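Local coordinates for protein porin (Acinetobacter baumannii AB307-0294, PDB 5DL7) that forms a beta-barrel in the outer membrane and probably lets small solutes, perhaps including vanillate, pass, at residues 148-153 with 158-163; 126-129 with 135-138; 35-40 with 392-397; 356-361 with 398-403. All coordinates share one frame; numbering follows the deposited sequence.

Along the chain the order is the first half of contact 3 (35-40), then contact 2, then contact 1, then contact 4 with the second half of contact 3 placed between its two segments. Contacts 1 and 2 are neighbours, their centres 14 Å apart: Leu-127 of contact 2 packs on the start of strand 149-153. Contacts 3 and 4, also 14 Å apart, share one hairpin end, since strand 384-395 leads directly into the 398-403 loop. The centres of contacts 1 and 3 lie 42 Å apart, on opposite sides of the chain's centre. Contact 2 lies near the middle of the barrel, consistent with a loop that narrows the pore.

Contact 1 (148-153 with 158-163); sequences GIRFVS and NLQLEG. With C8E ((hydroxyethyloxy)tri(ethyloxy)octane), chain J.
Phe-151 and Gly-163 exchange two backbone hydrogen bonds, and Ser-153 and Leu-161 do the same two residues along, with Ser-153 N to Leu-161 O the shortest of the four at 2.7 Å. Between these hydrogen-bonded pairs sits the non-hydrogen-bonded pair Val-152 and Glu-162, whose CA atoms are 4.3 Å apart. A water also bridges Ser-153 O and Leu-159 O.

A salt bridge joins Arg-150 to Glu-162. With CG anti to the backbone N (chi1 -180°), the extended Arg-150 chain rises obliquely from the sheet on the Val-152/Glu-162 face, and both NE (2.9 Å) and NH2 (2.6 Å) reach one oxygen, Glu-162 OE2. OE2 lies almost in the guanidinium plane, but both nitrogens approach it from the same face of the carboxylate. Glu-162 OE1 accepts from Gln-160 NE2 at 3.1 Å, so the carboxylate is held from two directions.

Van der Waals contact adds Val-152 CG1 on Gln-160 CD at 3.7 Å; within its own strand, Val-152 CG2 stands above one guanidinium face, near the rim.

This barrel hairpin is flanked by strand 120-124 beside 149-153 and strand 198-206 beside 159-170, with Leu-127 and Leu-131 of strand 126-131 packing on Arg-150 and Glu-162.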
# COMPACT_ATOMS: atom_id res chain seq x y z
N GLY A 148 -12.18 -11.82 -8.82
CA GLY A 148 -13.00 -11.26 -9.92
C GLY A 148 -12.34 -11.44 -11.25
O GLY A 148 -11.71 -12.49 -11.54
N ILE A 149 -12.47 -10.38 -12.07
CA ILE A 149 -12.00 -10.37 -13.46
C ILE A 149 -11.19 -9.06 -13.62
O ILE A 149 -11.45 -7.98 -13.07
CB ILE A 149 -13.18 -10.33 -14.38
CG1 ILE A 149 -13.94 -11.67 -14.23
CG2 ILE A 149 -12.71 -10.18 -15.80
CD1 ILE A 149 -15.41 -11.41 -14.61
N ARG A 150 -10.11 -9.27 -14.38
CA ARG A 150 -9.21 -8.13 -14.76
C ARG A 150 -9.06 -8.25 -16.29
O ARG A 150 -8.82 -9.27 -16.84
CB ARG A 150 -7.83 -8.24 -14.12
CG ARG A 150 -6.79 -7.10 -14.43
CD ARG A 150 -5.39 -7.52 -14.07
NE ARG A 150 -4.51 -6.37 -14.22
CZ ARG A 150 -3.19 -6.46 -14.49
NH1 ARG A 150 -2.61 -7.57 -14.50
NH2 ARG A 150 -2.49 -5.35 -14.69
N PHE A 151 -9.12 -7.10 -16.95
CA PHE A 151 -8.83 -7.05 -18.41
C PHE A 151 -7.75 -5.94 -18.60
O PHE A 151 -7.76 -4.87 -17.97
CB PHE A 151 -10.03 -6.62 -19.18
CG PHE A 151 -9.72 -6.43 -20.69
CD1 PHE A 151 -9.67 -7.47 -21.47
CD2 PHE A 151 -9.44 -5.09 -21.18
CE1 PHE A 151 -9.34 -7.37 -22.84
CE2 PHE A 151 -9.13 -4.95 -22.54
CZ PHE A 151 -9.09 -6.09 -23.33
N VAL A 152 -6.79 -6.29 -19.47
CA VAL A 152 -5.64 -5.39 -19.69
C VAL A 152 -5.43 -5.40 -21.21
O VAL A 152 -5.45 -6.45 -21.88
CB VAL A 152 -4.33 -5.79 -19.09
CG1 VAL A 152 -3.23 -4.79 -19.43
CG2 VAL A 152 -4.41 -5.74 -17.66
N SER A 153 -5.35 -4.17 -21.82
CA SER A 153 -4.99 -4.12 -23.30
C SER A 153 -3.74 -3.28 -23.39
O SER A 153 -3.67 -2.13 -22.94
CB SER A 153 -6.05 -3.53 -24.17
OG SER A 153 -5.63 -3.52 -25.51
N ASN A 158 2.28 2.54 -25.94
CA ASN A 158 2.53 3.53 -24.82
C ASN A 158 1.33 3.66 -23.87
O ASN A 158 1.52 4.24 -22.82
CB ASN A 158 2.95 4.95 -25.38
CG ASN A 158 4.07 4.89 -26.34
OD1 ASN A 158 3.99 5.27 -27.61
ND2 ASN A 158 5.05 4.21 -25.90
N LEU A 159 0.18 3.03 -24.19
CA LEU A 159 -1.02 3.18 -23.38
C LEU A 159 -1.44 1.80 -22.87
O LEU A 159 -1.63 0.92 -23.61
CB LEU A 159 -2.06 3.78 -24.19
CG LEU A 159 -3.41 4.09 -23.56
CD1 LEU A 159 -3.38 5.06 -22.39
CD2 LEU A 159 -4.40 4.63 -24.58
N GLN A 160 -1.64 1.66 -21.61
CA GLN A 160 -2.16 0.45 -21.09
C GLN A 160 -3.58 0.73 -20.59
O GLN A 160 -3.71 1.58 -19.72
CB GLN A 160 -1.32 -0.00 -19.88
CG GLN A 160 -1.89 -1.29 -19.30
CD GLN A 160 -0.87 -2.10 -18.44
OE1 GLN A 160 0.04 -2.77 -18.95
NE2 GLN A 160 -1.19 -2.21 -17.16
N LEU A 161 -4.57 0.08 -21.08
CA LEU A 161 -5.96 0.23 -20.67
C LEU A 161 -6.22 -1.02 -19.74
O LEU A 161 -5.82 -2.12 -20.05
CB LEU A 161 -6.85 0.09 -21.87
CG LEU A 161 -6.61 1.30 -22.80
CD1 LEU A 161 -7.39 0.96 -24.06
CD2 LEU A 161 -7.01 2.59 -22.16
N GLU A 162 -6.94 -0.72 -18.61
CA GLU A 162 -7.14 -1.85 -17.67
C GLU A 162 -8.48 -1.59 -16.98
O GLU A 162 -8.90 -0.43 -16.76
CB GLU A 162 -6.04 -1.62 -16.56
CG GLU A 162 -5.93 -2.45 -15.43
CD GLU A 162 -4.49 -2.56 -14.92
OE1 GLU A 162 -3.62 -1.64 -15.37
OE2 GLU A 162 -4.31 -3.52 -14.18
N GLY A 163 -9.16 -2.70 -16.61
CA GLY A 163 -10.30 -2.62 -15.72
C GLY A 163 -10.35 -3.85 -14.81
O GLY A 163 -9.72 -4.90 -15.09
C10 C8E J . -16.62 -12.58 -10.86
C11 C8E J . -15.96 -13.63 -9.93
O12 C8E J . -15.28 -14.64 -10.69
C13 C8E J . -14.06 -15.28 -10.16
C14 C8E J . -14.14 -16.29 -8.98
O15 C8E J . -12.80 -16.87 -8.87
C16 C8E J . -12.39 -17.93 -8.02
C17 C8E J . -10.91 -18.38 -8.18
O18 C8E J . -11.01 -18.77 -9.55
C19 C8E J . -9.84 -19.23 -10.16
C20 C8E J . -10.35 -19.40 -11.60
O21 C8E J . -9.39 -20.18 -12.27
O HOH W 1 -3.65 -0.25 -25.14

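Contact 2 (126-129 with 135-138); sequences DLVP and FSSP
Val-128 makes the first touch with the 135-138 segment, through one methyl group. Its CG1 stands anti to the backbone N (chi1 -178°) and meets the serine side chain at both atoms: 3.5 Å to Ser-136 OG and 3.6 Å to Ser-136 CB. This is van der Waals contact, since the hydroxyl has its polar partner in the backbone oxygen of Gln-144. Val-128 also rests against Thr-145 of strand 145-147.

Pro-129 follows and supplies the one hydrogen bond between the segments. Its carbonyl oxygen accepts from Ser-136 N at 2.8 Å, with a nearly straight N-H...O angle of 175°. The donor does not come in flat, being tilted 31° from the carbonyl plane. Ser-136 CB lies beside the bond, 3.4 Å from Pro-129 O, and Phe-135 CA is 3.7 Å from the same oxygen. The proline ring itself leans on Tyr-146 and Phe-164.

The bond ties together the two arms of a small hairpin, extending the antiparallel pairing of strand 126-131 with 134-135. The centre of the contact is about 9 Å from the centre of the chain, which is consistent with the inward-folded loop that narrows the pore in porins.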
# COMPACT_ATOMS: atom_id res chain seq x y z
N ASP A 126 -8.17 -15.04 -8.64
CA ASP A 126 -7.54 -14.32 -7.58
C ASP A 126 -6.60 -13.24 -8.23
O ASP A 126 -5.99 -13.62 -9.22
CB ASP A 126 -6.73 -15.22 -6.70
CG ASP A 126 -7.78 -16.27 -5.72
OD1 ASP A 126 -8.59 -15.75 -4.69
OD2 ASP A 126 -7.81 -17.53 -6.06
N LEU A 127 -6.71 -12.03 -7.74
CA LEU A 127 -6.04 -10.86 -8.38
C LEU A 127 -5.31 -10.05 -7.35
O LEU A 127 -5.74 -9.90 -6.18
CB LEU A 127 -7.08 -10.01 -9.11
CG LEU A 127 -7.87 -10.78 -10.11
CD1 LEU A 127 -9.09 -9.89 -10.57
CD2 LEU A 127 -7.01 -11.10 -11.33
N VAL A 128 -4.21 -9.34 -7.79
CA VAL A 128 -3.47 -8.43 -6.86
C VAL A 128 -3.40 -7.04 -7.59
O VAL A 128 -2.50 -6.75 -8.36
CB VAL A 128 -2.02 -8.96 -6.65
CG1 VAL A 128 -1.28 -8.06 -5.66
CG2 VAL A 128 -2.08 -10.42 -6.14
N PRO A 129 -4.48 -6.29 -7.53
CA PRO A 129 -4.58 -4.97 -8.25
C PRO A 129 -3.57 -4.00 -7.73
O PRO A 129 -3.22 -4.06 -6.56
CB PRO A 129 -6.00 -4.53 -7.98
CG PRO A 129 -6.75 -5.78 -7.38
CD PRO A 129 -5.70 -6.61 -6.75
N PHE A 135 -5.64 -0.77 -4.71
CA PHE A 135 -4.24 -1.13 -4.61
C PHE A 135 -4.03 -2.11 -3.47
O PHE A 135 -4.21 -1.83 -2.30
CB PHE A 135 -3.41 0.17 -4.32
CG PHE A 135 -1.94 -0.01 -4.61
CD1 PHE A 135 -1.13 -0.59 -3.63
CD2 PHE A 135 -1.38 0.32 -5.77
CE1 PHE A 135 0.24 -0.77 -3.81
CE2 PHE A 135 0.01 0.01 -6.00
CZ PHE A 135 0.75 -0.54 -5.02
N SER A 136 -3.65 -3.34 -3.88
CA SER A 136 -3.43 -4.38 -2.85
C SER A 136 -2.36 -3.92 -1.83
O SER A 136 -1.24 -3.58 -2.19
CB SER A 136 -2.89 -5.58 -3.53
OG SER A 136 -2.17 -6.49 -2.64
N SER A 137 -2.71 -3.97 -0.60
CA SER A 137 -1.71 -3.66 0.43
C SER A 137 -0.57 -4.68 0.48
O SER A 137 -0.77 -5.87 0.68
CB SER A 137 -2.35 -3.60 1.83
OG SER A 137 -1.38 -3.33 2.81
N PRO A 138 0.66 -4.21 0.38
CA PRO A 138 1.76 -4.99 0.55
C PRO A 138 2.40 -4.79 2.01
O PRO A 138 3.47 -5.38 2.20
CB PRO A 138 2.77 -4.38 -0.53
CG PRO A 138 2.49 -2.99 -0.23
CD PRO A 138 0.98 -2.80 -0.08

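Contact 3 (35-40 with 392-397); sequences DYKKDP and HYRNDM. With CA (calcium ion), chain D.
Beside the calcium site at the end of strand 22-36 and the loop after it, Lys-37 reaches across to His-392 and Arg-394 on the end of strand 384-395. The two strands are not direct partners, as strand 406-418 pairs with both. The lysine chain is bent at several bonds and crosses the histidine at about a right angle, bringing NZ to the ring edge, 3.0 Å from His-392 CE1. That approach, to a carbon, is tight and its exact placing doubtful; the imidazole ND1 has its own partner in Asn-407. Lys-37 CE lies 3.7 Å from Tyr-393 O.

A second link runs through water: Lys-38 NZ donates to a molecule that donates to Met-397 O (2.8 Å) and, weakly, to Asn-395 O. Asn-395 OD1 accepts from Met-397 N in an Asx turn, which shapes the receiving end.

Alongside, calcium is bound by Asp-35 OD1 (2.2 Å), Tyr-36 O, Asp-39 OD1, a water and two atoms of Thr-44. The metal probably steadies the turn from which both lysines extend. Lys-37 NZ and Arg-394 NE stay 5.8 Å apart, the arginine being paired with Asp-366, and the two segments are linked by side-chain contact and one bridging water.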
# COMPACT_ATOMS: atom_id res chain seq x y z
N ASP A 35 4.33 1.03 19.41
CA ASP A 35 4.30 1.19 20.89
C ASP A 35 3.68 2.47 21.17
O ASP A 35 4.25 3.59 21.08
CB ASP A 35 5.69 1.11 21.41
CG ASP A 35 5.70 1.12 22.94
OD1 ASP A 35 4.73 1.59 23.55
OD2 ASP A 35 6.79 0.65 23.37
N TYR A 36 2.42 2.39 21.61
CA TYR A 36 1.60 3.56 21.93
C TYR A 36 2.19 4.35 23.04
O TYR A 36 2.61 3.79 24.08
CB TYR A 36 0.19 3.14 22.33
CG TYR A 36 -0.47 2.28 21.39
CD1 TYR A 36 -0.70 2.63 20.07
CD2 TYR A 36 -0.94 0.97 21.81
CE1 TYR A 36 -1.41 1.82 19.16
CE2 TYR A 36 -1.60 0.15 20.95
CZ TYR A 36 -1.83 0.56 19.57
OH TYR A 36 -2.51 -0.30 18.81
N LYS A 37 2.24 5.68 22.91
CA LYS A 37 2.75 6.56 23.97
C LYS A 37 1.88 6.59 25.23
O LYS A 37 2.47 6.65 26.33
CB LYS A 37 3.06 7.95 23.48
CG LYS A 37 4.18 7.78 22.44
CD LYS A 37 5.26 8.87 22.23
CE LYS A 37 4.87 9.97 21.25
NZ LYS A 37 5.57 11.21 21.85
N LYS A 38 0.56 6.55 25.09
CA LYS A 38 -0.38 6.73 26.18
C LYS A 38 -1.15 5.47 26.49
O LYS A 38 -2.20 5.58 27.10
CB LYS A 38 -1.32 7.85 25.83
CG LYS A 38 -0.55 9.22 25.79
CD LYS A 38 -1.52 10.38 25.62
CE LYS A 38 -2.21 10.43 24.19
NZ LYS A 38 -3.67 10.95 24.10
N ASP A 39 -0.74 4.28 26.00
CA ASP A 39 -1.31 2.95 26.41
C ASP A 39 -2.83 2.98 26.52
O ASP A 39 -3.37 2.82 27.63
CB ASP A 39 -0.67 2.42 27.71
CG ASP A 39 0.83 2.23 27.53
OD1 ASP A 39 1.32 2.25 26.31
OD2 ASP A 39 1.48 1.96 28.59
N PRO A 40 -3.52 3.11 25.37
CA PRO A 40 -4.95 3.32 25.41
C PRO A 40 -5.44 1.94 25.83
O PRO A 40 -5.31 0.93 25.12
CB PRO A 40 -5.32 3.69 23.96
CG PRO A 40 -4.21 3.05 23.10
CD PRO A 40 -2.99 3.11 23.97
N HIS A 392 8.42 8.09 14.71
CA HIS A 392 7.97 8.74 15.94
C HIS A 392 6.76 9.59 15.43
O HIS A 392 6.93 10.60 14.75
CB HIS A 392 9.08 9.74 16.48
CG HIS A 392 8.60 10.62 17.66
ND1 HIS A 392 7.85 10.15 18.70
CD2 HIS A 392 8.70 11.98 17.89
CE1 HIS A 392 7.59 11.13 19.58
NE2 HIS A 392 8.07 12.26 19.08
N TYR A 393 5.62 9.21 15.94
CA TYR A 393 4.33 9.75 15.53
C TYR A 393 3.60 10.35 16.71
O TYR A 393 3.47 9.74 17.80
CB TYR A 393 3.49 8.61 14.88
CG TYR A 393 2.09 9.10 14.55
CD1 TYR A 393 1.83 9.97 13.52
CD2 TYR A 393 1.03 8.60 15.34
CE1 TYR A 393 0.50 10.41 13.30
CE2 TYR A 393 -0.27 9.07 15.12
CZ TYR A 393 -0.51 9.91 14.07
OH TYR A 393 -1.86 10.42 13.87
N ARG A 394 3.10 11.59 16.51
CA ARG A 394 2.29 12.20 17.57
C ARG A 394 1.01 12.75 16.97
O ARG A 394 1.00 13.28 15.80
CB ARG A 394 3.02 13.36 18.12
CG ARG A 394 4.44 13.15 18.64
CD ARG A 394 5.05 14.51 19.13
NE ARG A 394 5.22 15.51 18.04
CZ ARG A 394 5.47 16.77 18.29
NH1 ARG A 394 5.56 17.68 17.37
NH2 ARG A 394 5.65 17.14 19.60
N ASN A 395 -0.04 12.73 17.78
CA ASN A 395 -1.21 13.52 17.41
C ASN A 395 -1.90 14.03 18.65
O ASN A 395 -1.53 13.58 19.78
CB ASN A 395 -2.20 12.76 16.46
CG ASN A 395 -2.99 11.67 17.14
OD1 ASN A 395 -3.42 11.80 18.31
ND2 ASN A 395 -3.16 10.57 16.45
N ASP A 396 -2.85 14.97 18.51
CA ASP A 396 -3.59 15.46 19.64
C ASP A 396 -5.09 15.02 19.49
O ASP A 396 -6.01 15.65 20.03
CB ASP A 396 -3.45 16.97 19.79
CG ASP A 396 -4.06 17.81 18.64
OD1 ASP A 396 -4.47 17.18 17.60
OD2 ASP A 396 -4.05 19.06 18.70
N MET A 397 -5.31 13.95 18.80
CA MET A 397 -6.66 13.45 18.52
C MET A 397 -7.21 12.70 19.72
O MET A 397 -6.46 12.16 20.54
CB MET A 397 -6.71 12.52 17.25
CG MET A 397 -6.34 13.29 16.08
SD MET A 397 -6.62 12.11 14.58
CE MET A 397 -5.28 12.55 13.65
CA CA D . 3.30 1.80 25.22
O HOH W 2 -4.13 12.84 21.92
O HOH W 3 5.00 3.22 25.77

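Contact 4 (356-361 with 398-403); sequences LQYGDQ and PTNMTF
Tyr-358, at the start of a type II' beta turn, lays the hydroxyl end of its ring against Pro-398 and Met-401, the two ends of a type I turn; both turns sit in loops connecting strands of the barrel. The tyrosine and proline side chains run in opposite senses, so that the phenol passes the proline ring. Pro-398 CG sits 3.6 Å from Tyr-358 CZ and 3.3 Å from Tyr-358 OH, lying obliquely to the ring. The Met-401 side chain comes to meet the tyrosine, pointing against it, with its CE 3.7 Å from Tyr-358 OH. Its chain is bent at chi2 (-61°), which swings the terminal methyl round to the phenol.

One shell out, each turn is closed by its own backbone bond: Gln-361 N gives to Tyr-358 O at 3.0 Å, and Met-401 N gives to Pro-398 O at 3.2 Å. Gly-359 takes up the positive phi of the first turn. The tyrosine ring is also met by Phe-363, edge-to-face, at the start of the following strand, and Met-401 packs on Asn-186 and His-187, whose NE2 bonds to Asn-400 O.

Further out, the two loops connect strand 341-353 to 363-375 and strand 384-395 to 406-418. The polar link between them is thin: one water lies 3.0 Å from Tyr-358 OH and accepts a weak bond from Asn-400 ND2, 3.4 Å away.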
# COMPACT_ATOMS: atom_id res chain seq x y z
N LEU A 356 -15.18 16.34 12.66
CA LEU A 356 -16.67 16.49 12.38
C LEU A 356 -17.50 16.73 13.63
O LEU A 356 -18.51 17.48 13.57
CB LEU A 356 -17.32 15.29 11.63
CG LEU A 356 -16.67 14.85 10.32
CD1 LEU A 356 -17.39 13.56 9.80
CD2 LEU A 356 -16.51 16.08 9.43
N GLN A 357 -17.26 16.04 14.74
CA GLN A 357 -18.04 16.02 15.95
C GLN A 357 -17.54 16.99 17.04
O GLN A 357 -18.01 16.91 18.18
CB GLN A 357 -18.14 14.47 16.44
CG GLN A 357 -19.38 14.18 17.15
CD GLN A 357 -19.76 12.70 17.26
OE1 GLN A 357 -19.79 12.11 16.11
NE2 GLN A 357 -20.00 12.02 18.47
N TYR A 358 -16.65 17.95 16.64
CA TYR A 358 -15.87 18.77 17.58
C TYR A 358 -16.08 20.24 17.32
O TYR A 358 -15.27 21.09 17.84
CB TYR A 358 -14.37 18.37 17.63
CG TYR A 358 -14.19 16.99 18.15
CD1 TYR A 358 -14.30 15.94 17.21
CD2 TYR A 358 -14.02 16.69 19.48
CE1 TYR A 358 -14.21 14.64 17.69
CE2 TYR A 358 -13.84 15.41 19.96
CZ TYR A 358 -14.01 14.35 19.04
OH TYR A 358 -13.94 13.08 19.56
N GLY A 359 -17.13 20.60 16.65
CA GLY A 359 -17.36 22.04 16.37
C GLY A 359 -16.20 22.65 15.56
O GLY A 359 -15.68 22.11 14.55
N ASP A 360 -15.69 23.80 16.09
CA ASP A 360 -14.59 24.49 15.38
C ASP A 360 -13.24 24.00 15.83
O ASP A 360 -12.21 24.45 15.28
CB ASP A 360 -14.57 26.04 15.67
CG ASP A 360 -15.81 26.70 15.17
OD1 ASP A 360 -16.24 26.37 14.03
OD2 ASP A 360 -16.27 27.60 15.87
N GLN A 361 -13.19 23.02 16.76
CA GLN A 361 -11.90 22.43 17.13
C GLN A 361 -11.24 21.72 15.94
O GLN A 361 -11.92 20.93 15.26
CB GLN A 361 -12.06 21.56 18.36
CG GLN A 361 -10.79 20.92 18.83
CD GLN A 361 -10.99 20.18 20.16
OE1 GLN A 361 -12.06 19.65 20.50
NE2 GLN A 361 -9.93 20.06 20.84
N PRO A 398 -8.52 12.54 19.84
CA PRO A 398 -9.11 11.87 20.90
C PRO A 398 -8.87 10.35 20.89
O PRO A 398 -8.46 9.75 19.89
CB PRO A 398 -10.60 12.14 20.76
CG PRO A 398 -10.64 13.27 19.77
CD PRO A 398 -9.45 13.23 18.98
N THR A 399 -9.00 9.79 22.05
CA THR A 399 -8.64 8.38 22.23
C THR A 399 -9.51 7.35 21.53
O THR A 399 -9.13 6.18 21.43
CB THR A 399 -8.51 8.01 23.78
OG1 THR A 399 -9.77 8.16 24.32
CG2 THR A 399 -7.53 8.93 24.36
N ASN A 400 -10.69 7.73 20.97
CA ASN A 400 -11.56 6.81 20.29
C ASN A 400 -11.20 6.80 18.78
O ASN A 400 -11.96 6.17 17.99
CB ASN A 400 -12.97 7.17 20.52
CG ASN A 400 -13.36 8.59 19.97
OD1 ASN A 400 -12.58 9.50 20.06
ND2 ASN A 400 -14.58 8.75 19.48
N MET A 401 -10.16 7.46 18.36
CA MET A 401 -9.78 7.54 16.92
C MET A 401 -8.94 6.33 16.55
O MET A 401 -8.60 5.49 17.41
CB MET A 401 -9.06 8.80 16.64
CG MET A 401 -10.01 10.04 16.83
SD MET A 401 -11.42 10.02 15.75
CE MET A 401 -12.55 11.03 16.78
N THR A 402 -8.56 6.21 15.28
CA THR A 402 -7.88 5.01 14.78
C THR A 402 -6.43 5.07 15.03
O THR A 402 -5.81 4.03 15.27
CB THR A 402 -8.17 4.95 13.26
OG1 THR A 402 -9.57 4.82 13.04
CG2 THR A 402 -7.46 3.72 12.64
N PHE A 403 -5.81 6.23 14.97
CA PHE A 403 -4.32 6.33 15.09
C PHE A 403 -3.99 7.05 16.38
O PHE A 403 -4.62 8.11 16.70
CB PHE A 403 -3.74 7.03 13.88
CG PHE A 403 -4.03 6.31 12.59
CD1 PHE A 403 -3.49 5.02 12.40
CD2 PHE A 403 -4.85 6.85 11.63
CE1 PHE A 403 -3.69 4.38 11.12
CE2 PHE A 403 -5.09 6.18 10.45
CZ PHE A 403 -4.55 4.91 10.22
O HOH W 4 -16.04 11.48 18.15